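Hypothetical protein Ta0583 (Thermoplasma acidophilum, PDB 2FSJ) polymerizes into bundles of helical filaments in a reaction that needs nucleoside triphosphate, ATP best, as an archaeal homolog of actin. Local coordinates at residues S126-G131 with L166-Q171; Q171-A176 with D203-N208; G192-V197 with S299-G304; S199-V204 with S219-I224; R281-I286 with F314-P319. All blocks are in the same frame, centred on the assembly; numbering follows the deposited sequence.

Contact 1: S126-G131 with L166-Q171; sequences SGTPLG and LIMRPQ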
# COMPACT_ATOMS: atom_id res chain seq x y z
N SER A 126 -7.99 -6.98 6.64
CA SER A 126 -6.88 -6.69 5.73
C SER A 126 -7.23 -7.15 4.30
O SER A 126 -8.38 -7.43 3.96
CB SER A 126 -5.57 -7.31 6.23
OG SER A 126 -4.43 -6.72 5.59
N GLY A 127 -6.24 -7.17 3.45
CA GLY A 127 -6.46 -7.53 2.07
C GLY A 127 -5.18 -7.85 1.36
O GLY A 127 -4.07 -7.70 1.91
N THR A 128 -5.33 -8.31 0.12
CA THR A 128 -4.20 -8.76 -0.69
C THR A 128 -4.67 -8.77 -2.17
O THR A 128 -5.89 -8.89 -2.46
CB THR A 128 -3.66 -10.14 -0.16
OG1 THR A 128 -2.45 -10.54 -0.86
CG2 THR A 128 -4.65 -11.28 -0.41
N PRO A 129 -3.74 -8.62 -3.11
CA PRO A 129 -4.11 -8.63 -4.55
C PRO A 129 -4.96 -9.81 -4.97
O PRO A 129 -4.74 -10.96 -4.55
CB PRO A 129 -2.74 -8.63 -5.25
CG PRO A 129 -1.87 -7.87 -4.25
CD PRO A 129 -2.30 -8.33 -2.93
N LEU A 130 -5.90 -9.57 -5.88
CA LEU A 130 -6.83 -10.59 -6.28
C LEU A 130 -6.20 -11.84 -6.92
O LEU A 130 -6.68 -12.93 -6.67
CB LEU A 130 -7.85 -9.98 -7.26
CG LEU A 130 -8.93 -10.94 -7.77
CD1 LEU A 130 -9.81 -11.43 -6.64
CD2 LEU A 130 -9.71 -10.25 -8.89
N GLY A 131 -5.17 -11.65 -7.75
CA GLY A 131 -4.57 -12.72 -8.55
C GLY A 131 -4.13 -13.95 -7.77
O GLY A 131 -4.25 -15.10 -8.26
N LEU A 166 -9.04 -13.05 11.18
CA LEU A 166 -8.56 -12.23 10.10
C LEU A 166 -9.62 -12.24 9.01
O LEU A 166 -9.95 -13.32 8.48
CB LEU A 166 -7.24 -12.84 9.62
CG LEU A 166 -6.45 -12.13 8.55
CD1 LEU A 166 -6.03 -10.73 8.98
CD2 LEU A 166 -5.25 -12.99 8.14
N ILE A 167 -10.14 -11.06 8.67
CA ILE A 167 -11.09 -10.89 7.60
C ILE A 167 -10.33 -10.23 6.43
O ILE A 167 -9.59 -9.27 6.64
CB ILE A 167 -12.27 -10.03 8.05
CG1 ILE A 167 -13.06 -10.73 9.20
CG2 ILE A 167 -13.21 -9.66 6.86
CD1 ILE A 167 -13.61 -12.08 8.84
N MET A 168 -10.52 -10.75 5.23
CA MET A 168 -9.75 -10.35 4.06
C MET A 168 -10.64 -9.98 2.90
O MET A 168 -11.60 -10.69 2.62
CB MET A 168 -8.84 -11.50 3.64
CG MET A 168 -7.81 -11.88 4.68
SD MET A 168 -6.53 -10.65 4.87
CE MET A 168 -5.47 -10.88 3.35
N ARG A 169 -10.26 -8.94 2.16
CA ARG A 169 -10.93 -8.59 0.90
C ARG A 169 -9.87 -8.36 -0.15
O ARG A 169 -8.78 -7.96 0.23
CB ARG A 169 -11.72 -7.32 1.06
CG ARG A 169 -13.00 -7.48 1.85
CD ARG A 169 -14.04 -8.39 1.20
NE ARG A 169 -15.22 -8.47 2.05
CZ ARG A 169 -15.39 -9.34 3.04
NH1 ARG A 169 -14.47 -10.28 3.33
NH2 ARG A 169 -16.52 -9.29 3.74
N PRO A 170 -10.17 -8.56 -1.45
CA PRO A 170 -9.20 -8.27 -2.51
C PRO A 170 -8.80 -6.82 -2.52
O PRO A 170 -9.64 -5.94 -2.30
CB PRO A 170 -9.97 -8.65 -3.79
CG PRO A 170 -10.89 -9.71 -3.35
CD PRO A 170 -11.38 -9.16 -2.02
N GLN A 171 -7.51 -6.55 -2.74
CA GLN A 171 -7.05 -5.20 -2.90
C GLN A 171 -7.85 -4.54 -4.06
O GLN A 171 -8.13 -5.17 -5.10
CB GLN A 171 -5.55 -5.21 -3.24
CG GLN A 171 -4.91 -3.84 -3.32
CD GLN A 171 -3.37 -3.93 -3.29
OE1 GLN A 171 -2.81 -4.66 -2.46
NE2 GLN A 171 -2.72 -3.23 -4.20
O HOH W 1 -6.55 -6.77 -6.61
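Around Ser126 and Met168, the C-terminal ends of strands 120-128 and 158-170 meet as parallel neighbours in the central sheet of the N-terminal half of this actin fold. Ser126 is held at both backbone polar atoms: Ser126 N donates to Ile167 O at 2.8 Å and Ser126 O accepts from Arg169 N at 3.0 Å. The bond from Thr128 N to Arg169 O is long and weak, but the chains come together again where Gln171 N reaches Thr128 O at 2.9 Å, from above the carbonyl plane. On one face, Met168 curls back over the neighbouring strand. With CG beside its backbone N (chi1 -63°) and further bends at chi2 and chi3, it lays SD 3.7 Å from Ser126 CB and CE 3.6 Å from Gly127 C; Val137 of helix 133-144 packs on the same side chain. Ser126 OG is hydrogen-bonded to Leu26 O in the adjacent strand, and Thr128 OG1 to Gly93 O. Further along, Leu130 CD1 rests 3.9 Å from Pro170 CG. One water bridges the two backbones, accepting from Leu130 N and donating to Gln171 O at 2.7 Å.

Contact 2: Q171-A176 with D203-N208; sequences QGVGAA and DVLTIN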
# COMPACT_ATOMS: atom_id res chain seq x y z
N GLN A 171 -7.51 -6.55 -2.74
CA GLN A 171 -7.05 -5.20 -2.90
C GLN A 171 -7.85 -4.54 -4.06
O GLN A 171 -8.13 -5.17 -5.10
CB GLN A 171 -5.55 -5.21 -3.24
CG GLN A 171 -4.91 -3.84 -3.32
CD GLN A 171 -3.37 -3.93 -3.29
OE1 GLN A 171 -2.81 -4.66 -2.46
NE2 GLN A 171 -2.72 -3.23 -4.20
N GLY A 172 -8.26 -3.31 -3.85
CA GLY A 172 -9.19 -2.64 -4.74
C GLY A 172 -10.65 -2.74 -4.33
O GLY A 172 -11.41 -1.79 -4.47
N VAL A 173 -11.07 -3.90 -3.88
CA VAL A 173 -12.43 -4.06 -3.36
C VAL A 173 -12.57 -3.27 -2.06
O VAL A 173 -13.62 -2.68 -1.85
CB VAL A 173 -12.78 -5.56 -3.14
CG1 VAL A 173 -14.05 -5.75 -2.30
CG2 VAL A 173 -12.92 -6.24 -4.48
N GLY A 174 -11.53 -3.27 -1.22
CA GLY A 174 -11.52 -2.43 -0.01
C GLY A 174 -11.81 -0.98 -0.35
O GLY A 174 -12.73 -0.38 0.21
N ALA A 175 -11.08 -0.41 -1.30
CA ALA A 175 -11.31 0.95 -1.68
C ALA A 175 -12.74 1.22 -2.25
O ALA A 175 -13.38 2.23 -1.93
CB ALA A 175 -10.25 1.38 -2.69
N ALA A 176 -13.18 0.35 -3.14
CA ALA A 176 -14.52 0.50 -3.73
C ALA A 176 -15.65 0.43 -2.65
O ALA A 176 -16.64 1.18 -2.69
CB ALA A 176 -14.70 -0.55 -4.75
N ASP A 203 -1.97 -2.46 -9.79
CA ASP A 203 -3.02 -3.46 -9.53
C ASP A 203 -4.30 -2.85 -10.08
O ASP A 203 -4.74 -1.75 -9.64
CB ASP A 203 -3.10 -3.67 -8.03
CG ASP A 203 -3.91 -4.88 -7.65
OD1 ASP A 203 -3.30 -5.99 -7.65
OD2 ASP A 203 -5.14 -4.81 -7.37
N VAL A 204 -4.92 -3.56 -11.00
CA VAL A 204 -6.16 -3.12 -11.63
C VAL A 204 -7.24 -4.09 -11.22
O VAL A 204 -7.18 -5.29 -11.55
CB VAL A 204 -6.03 -3.05 -13.13
CG1 VAL A 204 -7.37 -2.63 -13.81
CG2 VAL A 204 -4.82 -2.14 -13.52
N LEU A 205 -8.22 -3.57 -10.50
CA LEU A 205 -9.35 -4.36 -10.07
C LEU A 205 -10.63 -3.81 -10.70
O LEU A 205 -11.01 -2.64 -10.48
CB LEU A 205 -9.44 -4.37 -8.55
CG LEU A 205 -10.64 -5.26 -8.21
CD1 LEU A 205 -10.31 -6.63 -7.69
CD2 LEU A 205 -11.75 -4.55 -7.51
N THR A 206 -11.26 -4.65 -11.53
CA THR A 206 -12.55 -4.33 -12.15
C THR A 206 -13.64 -4.98 -11.32
O THR A 206 -13.57 -6.15 -10.99
CB THR A 206 -12.56 -4.81 -13.61
OG1 THR A 206 -11.60 -4.04 -14.33
CG2 THR A 206 -13.91 -4.52 -14.31
N ILE A 207 -14.60 -4.16 -10.92
CA ILE A 207 -15.72 -4.54 -10.06
C ILE A 207 -17.07 -4.28 -10.75
O ILE A 207 -17.27 -3.26 -11.38
CB ILE A 207 -15.57 -3.78 -8.71
CG1 ILE A 207 -16.28 -4.50 -7.57
CG2 ILE A 207 -15.96 -2.32 -8.84
CD1 ILE A 207 -15.96 -3.90 -6.16
N ASN A 208 -17.98 -5.23 -10.58
CA ASN A 208 -19.34 -5.12 -11.08
C ASN A 208 -20.12 -4.32 -10.04
O ASN A 208 -20.25 -4.75 -8.91
CB ASN A 208 -19.99 -6.48 -11.26
CG ASN A 208 -21.29 -6.37 -12.05
OD1 ASN A 208 -21.84 -5.27 -12.13
ND2 ASN A 208 -21.68 -7.43 -12.76
O HOH W 1 -6.55 -6.77 -6.61
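Gln171 meets Asp203 in two ways. A water donates both to Gln171 O and to Asp203 OD2, joining backbone carbonyl and carboxylate. The extended Gln171 side chain meanwhile crosses the aspartate, with NE2 3.9 Å from Asp203 CB and the amide plane turned 43° from the carboxylate; that nitrogen is bonded to Asp92 and, weakly, to Asp196. Gly172, the N-cap residue, has a positive phi (95°) that calls for glycine, and a CB here would also collide with Leu205 CB. Its carbonyl accepts from Ala176 N at 3.1 Å, the first turn of helix 173-182. This helix leaves the N-terminal sheet and leads to strand 191-197 of the C-terminal one, so it probably corresponds to the interdomain helix of actins, set here against strand 202-208. Val173 follows with CG2 beside its backbone N, placed 3.7 Å from Leu205 CD2. The same methyl lies 4.2 Å from Ile207 CD1. Leu205 turns both methyls to the start of the helix, CD1 coming 3.7 Å from Gln171 O; an alanine here would probably leave Val173 CG2 without its nearest partner and open a gap below the start of the helix. One turn on, Ala176 points its CB at the strand, 3.8 Å from Ile207 CD1, the end of an isoleucine chain stretched out toward the helix (chi2 171°).

Contact 3: G192-V197 with S299-G304; sequences GVVIDV and SLIPVG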
# COMPACT_ATOMS: atom_id res chain seq x y z
N GLY A 192 -16.81 -0.54 -12.10
CA GLY A 192 -15.82 0.33 -11.49
C GLY A 192 -14.45 -0.27 -11.82
O GLY A 192 -14.25 -1.46 -11.70
N VAL A 193 -13.49 0.56 -12.16
CA VAL A 193 -12.14 0.13 -12.39
C VAL A 193 -11.22 0.89 -11.44
O VAL A 193 -11.07 2.13 -11.51
CB VAL A 193 -11.69 0.30 -13.89
CG1 VAL A 193 -10.25 -0.21 -14.06
CG2 VAL A 193 -12.60 -0.46 -14.82
N VAL A 194 -10.60 0.15 -10.52
CA VAL A 194 -9.70 0.72 -9.53
C VAL A 194 -8.28 0.48 -10.01
O VAL A 194 -7.89 -0.66 -10.23
CB VAL A 194 -9.88 0.04 -8.13
CG1 VAL A 194 -8.89 0.63 -7.14
CG2 VAL A 194 -11.36 0.25 -7.62
N ILE A 195 -7.53 1.57 -10.20
CA ILE A 195 -6.18 1.54 -10.75
C ILE A 195 -5.22 2.00 -9.64
O ILE A 195 -5.19 3.17 -9.26
CB ILE A 195 -6.10 2.45 -11.99
CG1 ILE A 195 -7.12 2.01 -13.06
CG2 ILE A 195 -4.67 2.43 -12.56
CD1 ILE A 195 -7.39 3.06 -14.11
N ASP A 196 -4.49 1.05 -9.06
CA ASP A 196 -3.64 1.32 -7.88
C ASP A 196 -2.18 1.34 -8.32
O ASP A 196 -1.60 0.30 -8.55
CB ASP A 196 -3.89 0.20 -6.91
CG ASP A 196 -3.30 0.43 -5.54
OD1 ASP A 196 -2.43 1.32 -5.37
OD2 ASP A 196 -3.66 -0.27 -4.57
N VAL A 197 -1.61 2.52 -8.46
CA VAL A 197 -0.26 2.66 -8.96
C VAL A 197 0.66 2.68 -7.75
O VAL A 197 0.67 3.64 -6.96
CB VAL A 197 -0.02 3.98 -9.78
CG1 VAL A 197 1.38 3.94 -10.36
CG2 VAL A 197 -0.99 4.09 -10.93
N SER A 299 -17.15 4.21 -13.65
CA SER A 299 -16.30 4.90 -12.70
C SER A 299 -14.88 4.38 -12.82
O SER A 299 -14.67 3.17 -12.81
CB SER A 299 -16.76 4.70 -11.24
OG SER A 299 -18.14 4.77 -11.08
N LEU A 300 -13.93 5.31 -12.96
CA LEU A 300 -12.48 5.05 -12.98
C LEU A 300 -11.91 5.63 -11.69
O LEU A 300 -12.11 6.82 -11.43
CB LEU A 300 -11.79 5.75 -14.15
CG LEU A 300 -11.79 5.14 -15.55
CD1 LEU A 300 -11.25 6.15 -16.58
CD2 LEU A 300 -11.03 3.82 -15.64
N ILE A 301 -11.20 4.81 -10.90
CA ILE A 301 -10.84 5.17 -9.55
C ILE A 301 -9.33 5.00 -9.33
O ILE A 301 -8.84 3.91 -9.01
CB ILE A 301 -11.67 4.35 -8.54
CG1 ILE A 301 -13.18 4.49 -8.81
CG2 ILE A 301 -11.34 4.77 -7.11
CD1 ILE A 301 -14.04 3.40 -8.21
N PRO A 302 -8.58 6.06 -9.55
CA PRO A 302 -7.13 5.98 -9.32
C PRO A 302 -6.81 6.09 -7.85
O PRO A 302 -7.26 7.03 -7.17
CB PRO A 302 -6.59 7.16 -10.11
CG PRO A 302 -7.80 7.59 -11.00
CD PRO A 302 -8.97 7.33 -10.18
N VAL A 303 -6.04 5.12 -7.35
CA VAL A 303 -5.62 5.07 -5.97
C VAL A 303 -4.12 4.75 -5.92
O VAL A 303 -3.47 4.67 -6.95
CB VAL A 303 -6.41 4.04 -5.13
CG1 VAL A 303 -7.93 4.41 -5.00
CG2 VAL A 303 -6.23 2.62 -5.60
N GLY A 304 -3.57 4.67 -4.72
CA GLY A 304 -2.14 4.49 -4.54
C GLY A 304 -1.36 5.79 -4.61
O GLY A 304 -1.86 6.83 -5.11
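With Val303 CG1 anti to the carbonyl carbon (chi1 -64°), CG2 falls between the backbone N and that carbon, which aims this methyl across the strand pair at Val194 and Asp196. Val303 CG2 lies 3.7 Å from Val194 CG1 and 3.6 Å from Asp196 CB. Asp196 in turn carries CG opposite its backbone N (chi1 -170°), bringing OD1 to 3.3 Å from Gly304 CA. On the other face, Leu300 CD2 fits between Val193 CB and Ile195 CD1, 4.0 Å from each. Five backbone bonds in unbroken parallel register, from Val193 N to Ser299 O through to Val197 N to Val303 O, join strand 191-197 to the edge strand 297-303 of the C-terminal sheet of the actin fold. The second strand runs straight into the ATP-binding loop: Gly304 precedes Gly305, Gly306 and Ser307, and Ser307 OG is hydrogen-bonded to Val303 O. Asp196 OD2 bonds a glycerol, probably from the crystallisation liquor, and weakly the amide of Gln171 from the N-terminal half. Replacing Asp196 by an alanine would remove the carboxylate, and Gln171 NE2 would probably lose this weak second partner and be left with Asp92. Gly304 has a positive phi, and a CB on it would run into Asp196 OD1 and Val197 O. Apolar packing along most of the pair thus gives way, at its C-terminal end, to a carboxylate and a bare glycine backbone beside the nucleotide site.

Contact 4: S199-V204 with S219-I224; sequences SRTTDV and SFSLQI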
# COMPACT_ATOMS: atom_id res chain seq x y z
N SER A 199 4.76 1.46 -6.19
CA SER A 199 6.16 1.60 -6.56
C SER A 199 6.60 0.58 -7.62
O SER A 199 7.22 0.93 -8.62
CB SER A 199 7.05 1.49 -5.31
OG SER A 199 8.36 1.97 -5.59
N ARG A 200 6.24 -0.67 -7.42
CA ARG A 200 6.67 -1.75 -8.30
C ARG A 200 5.61 -2.36 -9.21
O ARG A 200 5.93 -2.92 -10.27
CB ARG A 200 7.30 -2.84 -7.42
CG ARG A 200 8.76 -2.53 -7.09
CD ARG A 200 9.36 -3.48 -6.10
NE ARG A 200 9.90 -4.71 -6.68
CZ ARG A 200 11.08 -4.82 -7.27
NH1 ARG A 200 11.88 -3.77 -7.43
NH2 ARG A 200 11.47 -6.00 -7.72
N THR A 201 4.35 -2.29 -8.79
CA THR A 201 3.26 -2.85 -9.59
C THR A 201 2.10 -1.88 -9.67
O THR A 201 1.95 -0.98 -8.82
CB THR A 201 2.71 -4.17 -8.95
OG1 THR A 201 2.13 -3.87 -7.68
CG2 THR A 201 3.80 -5.11 -8.64
N THR A 202 1.28 -2.10 -10.69
CA THR A 202 -0.01 -1.46 -10.82
C THR A 202 -1.14 -2.52 -10.83
O THR A 202 -1.26 -3.35 -11.72
CB THR A 202 -0.03 -0.57 -12.10
OG1 THR A 202 0.95 0.48 -11.97
CG2 THR A 202 -1.43 0.18 -12.22
N ASP A 203 -1.97 -2.46 -9.79
CA ASP A 203 -3.02 -3.46 -9.53
C ASP A 203 -4.30 -2.85 -10.08
O ASP A 203 -4.74 -1.75 -9.64
CB ASP A 203 -3.10 -3.67 -8.03
CG ASP A 203 -3.91 -4.88 -7.65
OD1 ASP A 203 -3.30 -5.99 -7.65
OD2 ASP A 203 -5.14 -4.81 -7.37
N VAL A 204 -4.92 -3.56 -11.00
CA VAL A 204 -6.16 -3.12 -11.63
C VAL A 204 -7.24 -4.09 -11.22
O VAL A 204 -7.18 -5.29 -11.55
CB VAL A 204 -6.03 -3.05 -13.13
CG1 VAL A 204 -7.37 -2.63 -13.81
CG2 VAL A 204 -4.82 -2.14 -13.52
N SER A 219 -9.43 -8.17 -14.31
CA SER A 219 -8.63 -7.72 -13.18
C SER A 219 -7.26 -8.34 -13.34
O SER A 219 -7.14 -9.48 -13.75
CB SER A 219 -9.30 -8.12 -11.84
OG SER A 219 -10.59 -7.53 -11.73
N PHE A 220 -6.22 -7.61 -13.01
CA PHE A 220 -4.86 -8.04 -13.39
C PHE A 220 -3.83 -7.13 -12.73
O PHE A 220 -4.18 -6.08 -12.20
CB PHE A 220 -4.69 -8.01 -14.93
CG PHE A 220 -5.11 -6.70 -15.57
CD1 PHE A 220 -4.20 -5.66 -15.75
CD2 PHE A 220 -6.40 -6.52 -16.02
CE1 PHE A 220 -4.62 -4.47 -16.34
CE2 PHE A 220 -6.79 -5.34 -16.60
CZ PHE A 220 -5.93 -4.32 -16.73
N SER A 221 -2.56 -7.52 -12.80
CA SER A 221 -1.46 -6.81 -12.12
C SER A 221 -0.42 -6.55 -13.15
O SER A 221 0.02 -7.50 -13.82
CB SER A 221 -0.83 -7.66 -11.01
OG SER A 221 0.24 -6.94 -10.35
N LEU A 222 -0.07 -5.27 -13.35
CA LEU A 222 0.93 -4.88 -14.32
C LEU A 222 2.25 -4.70 -13.59
O LEU A 222 2.31 -4.09 -12.53
CB LEU A 222 0.53 -3.57 -15.00
CG LEU A 222 -0.80 -3.54 -15.76
CD1 LEU A 222 -1.11 -2.11 -16.22
CD2 LEU A 222 -0.78 -4.53 -16.92
N GLN A 223 3.34 -5.23 -14.12
CA GLN A 223 4.62 -5.14 -13.43
C GLN A 223 5.35 -3.83 -13.78
O GLN A 223 6.46 -3.83 -14.37
CB GLN A 223 5.46 -6.40 -13.70
CG GLN A 223 4.72 -7.74 -13.28
CD GLN A 223 4.41 -7.85 -11.79
OE1 GLN A 223 5.31 -7.66 -10.97
NE2 GLN A 223 3.12 -8.15 -11.44
N ILE A 224 4.71 -2.71 -13.42
CA ILE A 224 5.23 -1.36 -13.69
C ILE A 224 4.63 -0.46 -12.64
O ILE A 224 3.47 -0.68 -12.22
CB ILE A 224 4.92 -0.89 -15.16
CG1 ILE A 224 5.82 0.29 -15.55
CG2 ILE A 224 3.46 -0.52 -15.35
CD1 ILE A 224 5.65 0.81 -17.03
O HOH W 2 7.21 -5.32 -10.29
O HOH W 3 -0.48 -6.55 -7.75
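The Phe220 ring carries Val204 on one face: CB stands 3.9 Å from the ring centroid, 18° off the normal, in a CH-pi contact displaced toward the rim. Leu222 CG, from the ring's own strand, lies at the edge in the ring plane. Both valine methyls lie over the same face, near its far rim, CG1 3.7 Å from Phe220 CZ and CG2 3.7 Å from Phe220 CE1. Phe220 places CG between its backbone N and carbonyl carbon (chi1 51°), which lays the ring alongside Val204, and Asn289 of helix 268-290 also packs on it. The backbones form the beta hairpin of strands 202-208 and 213-222, with 213-222 the edge strand of the C-terminal sheet of the actin fold. Thr202 with Leu222 and Val204 with Phe220 are hydrogen-bonded pairs; Asp203 with Ser221, between them, is a non-hydrogen-bonded pair, whose side chains share a water held by Asp203 OD1 and Ser221 OG. Beyond the strand, Gln223 centres an inverse gamma turn that brings Ile224 O back to Thr202. Thr202 OG1 donates to Ile224 O at 2.8 Å, from a direction tilted 31° out of the carbonyl plane. Thr201 CG2 runs beside the Gln223 side chain, 3.8 Å from Gln223 OE1, and a second water donates to Gln223 OE1 and Arg200 O. Arg200 packs on Tyr30 and follows Ser199; both Tyr30 and Ser199 belong to the ATP site.

Contact 5: R281-I286 with F314-P319; sequences RIIENI and FEEIAP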
# COMPACT_ATOMS: atom_id res chain seq x y z
N ARG A 281 1.95 3.83 -20.73
CA ARG A 281 2.08 2.37 -20.75
C ARG A 281 0.96 1.71 -19.98
O ARG A 281 0.43 0.69 -20.41
CB ARG A 281 3.41 1.88 -20.18
CG ARG A 281 4.59 2.16 -21.14
CD ARG A 281 5.90 1.65 -20.62
NE ARG A 281 7.00 1.90 -21.57
CZ ARG A 281 7.47 1.02 -22.47
NH1 ARG A 281 6.94 -0.20 -22.62
NH2 ARG A 281 8.48 1.39 -23.25
N ILE A 282 0.58 2.29 -18.85
CA ILE A 282 -0.51 1.73 -18.07
C ILE A 282 -1.82 1.82 -18.82
O ILE A 282 -2.57 0.83 -18.90
CB ILE A 282 -0.61 2.43 -16.69
CG1 ILE A 282 0.61 2.08 -15.84
CG2 ILE A 282 -1.89 2.05 -15.97
CD1 ILE A 282 0.89 3.11 -14.76
N ILE A 283 -2.08 2.99 -19.40
CA ILE A 283 -3.31 3.21 -20.16
C ILE A 283 -3.41 2.22 -21.35
O ILE A 283 -4.46 1.59 -21.59
CB ILE A 283 -3.38 4.63 -20.64
CG1 ILE A 283 -3.66 5.59 -19.46
CG2 ILE A 283 -4.40 4.77 -21.82
CD1 ILE A 283 -3.27 7.03 -19.74
N GLU A 284 -2.32 2.05 -22.07
CA GLU A 284 -2.31 1.13 -23.22
C GLU A 284 -2.60 -0.32 -22.80
O GLU A 284 -3.33 -1.03 -23.46
CB GLU A 284 -0.96 1.19 -23.93
CG GLU A 284 -0.73 0.04 -24.88
CD GLU A 284 0.71 -0.07 -25.37
OE1 GLU A 284 1.66 -0.21 -24.51
OE2 GLU A 284 0.88 -0.04 -26.62
N ASN A 285 -2.00 -0.76 -21.70
CA ASN A 285 -2.21 -2.10 -21.17
C ASN A 285 -3.66 -2.31 -20.63
O ASN A 285 -4.29 -3.32 -20.91
CB ASN A 285 -1.15 -2.38 -20.10
CG ASN A 285 0.08 -3.13 -20.64
OD1 ASN A 285 1.00 -2.53 -21.25
ND2 ASN A 285 0.12 -4.43 -20.41
N ILE A 286 -4.20 -1.32 -19.92
CA ILE A 286 -5.59 -1.34 -19.51
C ILE A 286 -6.56 -1.45 -20.70
O ILE A 286 -7.44 -2.31 -20.70
CB ILE A 286 -5.92 -0.15 -18.59
CG1 ILE A 286 -5.17 -0.34 -17.27
CG2 ILE A 286 -7.43 -0.03 -18.35
CD1 ILE A 286 -5.21 0.85 -16.28
N PHE A 314 -5.64 9.12 -16.31
CA PHE A 314 -6.41 7.90 -16.60
C PHE A 314 -7.81 8.18 -17.16
O PHE A 314 -8.46 7.32 -17.70
CB PHE A 314 -6.48 6.96 -15.37
CG PHE A 314 -5.16 6.51 -14.86
CD1 PHE A 314 -4.12 6.17 -15.72
CD2 PHE A 314 -4.95 6.40 -13.50
CE1 PHE A 314 -2.89 5.74 -15.19
CE2 PHE A 314 -3.76 5.98 -13.01
CZ PHE A 314 -2.73 5.67 -13.84
N GLU A 315 -8.27 9.42 -17.04
CA GLU A 315 -9.58 9.79 -17.58
C GLU A 315 -9.74 9.46 -19.04
O GLU A 315 -10.83 9.18 -19.49
CB GLU A 315 -9.84 11.27 -17.42
CG GLU A 315 -11.27 11.61 -17.77
CD GLU A 315 -11.78 12.85 -17.08
OE1 GLU A 315 -10.97 13.63 -16.48
OE2 GLU A 315 -13.00 13.05 -17.18
N GLU A 316 -8.65 9.45 -19.78
CA GLU A 316 -8.73 9.20 -21.20
C GLU A 316 -9.17 7.76 -21.51
O GLU A 316 -9.69 7.51 -22.60
CB GLU A 316 -7.42 9.60 -21.89
CG GLU A 316 -6.30 8.59 -21.82
CD GLU A 316 -5.06 9.09 -22.58
OE1 GLU A 316 -4.57 10.21 -22.26
OE2 GLU A 316 -4.59 8.37 -23.48
N ILE A 317 -9.03 6.84 -20.57
CA ILE A 317 -9.56 5.49 -20.78
C ILE A 317 -11.10 5.55 -20.96
O ILE A 317 -11.66 4.84 -21.78
CB ILE A 317 -9.15 4.50 -19.60
CG1 ILE A 317 -7.63 4.38 -19.45
CG2 ILE A 317 -9.77 3.13 -19.80
CD1 ILE A 317 -7.18 3.96 -18.10
N ALA A 318 -11.78 6.35 -20.15
CA ALA A 318 -13.25 6.51 -20.22
C ALA A 318 -13.71 7.91 -19.76
O ALA A 318 -14.03 8.14 -18.60
CB ALA A 318 -13.91 5.44 -19.41
N PRO A 319 -13.68 8.86 -20.69
CA PRO A 319 -13.96 10.27 -20.38
C PRO A 319 -15.27 10.47 -19.61
O PRO A 319 -16.28 9.85 -19.90
CB PRO A 319 -13.99 10.91 -21.78
CG PRO A 319 -13.01 10.15 -22.51
CD PRO A 319 -13.25 8.72 -22.09
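Phe314, Glu316 and Ile317 all meet Ile283. Ile283 CG1 sits at the edge of the Phe314 ring, close to the ring plane and 3.8 Å from Phe314 CD1, while Ile283 CG2 lies 4.0 Å from Ile317 CG1. Ile283 CD1 touches the stem of Glu316, 3.9 Å from Glu316 CD. The glutamate has CG between its backbone N and carbonyl carbon (chi1 82°) and an extended chain beyond, which carries it across Ile283 at about a right angle; its OE1 is paired with Arg313 in a salt bridge. On either side of Ile283 in sequence come two more isoleucines. Ile282 CG2 approaches Phe314 CE1 obliquely at 3.9 Å, and Ile286, one turn after Ile282, crosses Ile317 with CG2 4.0 Å from Ile317 CD1. No hydrogen bond joins the two segments. The arrangement is the outer layer of an alpha/beta domain: helix 268-290 and the loop after helix 307-310 lie together on the C-terminal sheet of the actin fold. Ile195 of that sheet touches Phe314, Ile317 and Ile286, and Phe314 also packs on Val197 and Pro302, its side chain about 4 Å from that of the ATP-site residue Ser307. Within the loop, a short 3-10 turn sets Phe314 and Ile317 side by side, Ile317 N donating to Phe314 O at 3.0 Å. Glu316 O accepts from NH2 of Arg287, from helix 268-290.

How the contacts relate
From the N terminus, contact 1 closes first, pairing two strands of the N-terminal sheet around a loop that includes helix 133-144. Gln171 ends it and opens contact 2, which sets helix 173-182 against strand 202-208 of the C-terminal sheet; one water serves both. Contact 3 opens before contact 2 has closed, so the two cross, and it closes only about a hundred residues later at strand 297-303. Contact 4, the hairpin that continues from the strand of contact 2, is nested inside that long loop. Contact 5 begins within it too but ends beyond it, crossing contact 3 and laying helix 268-290 and the loop after helix 307-310 over the C-terminal sheet.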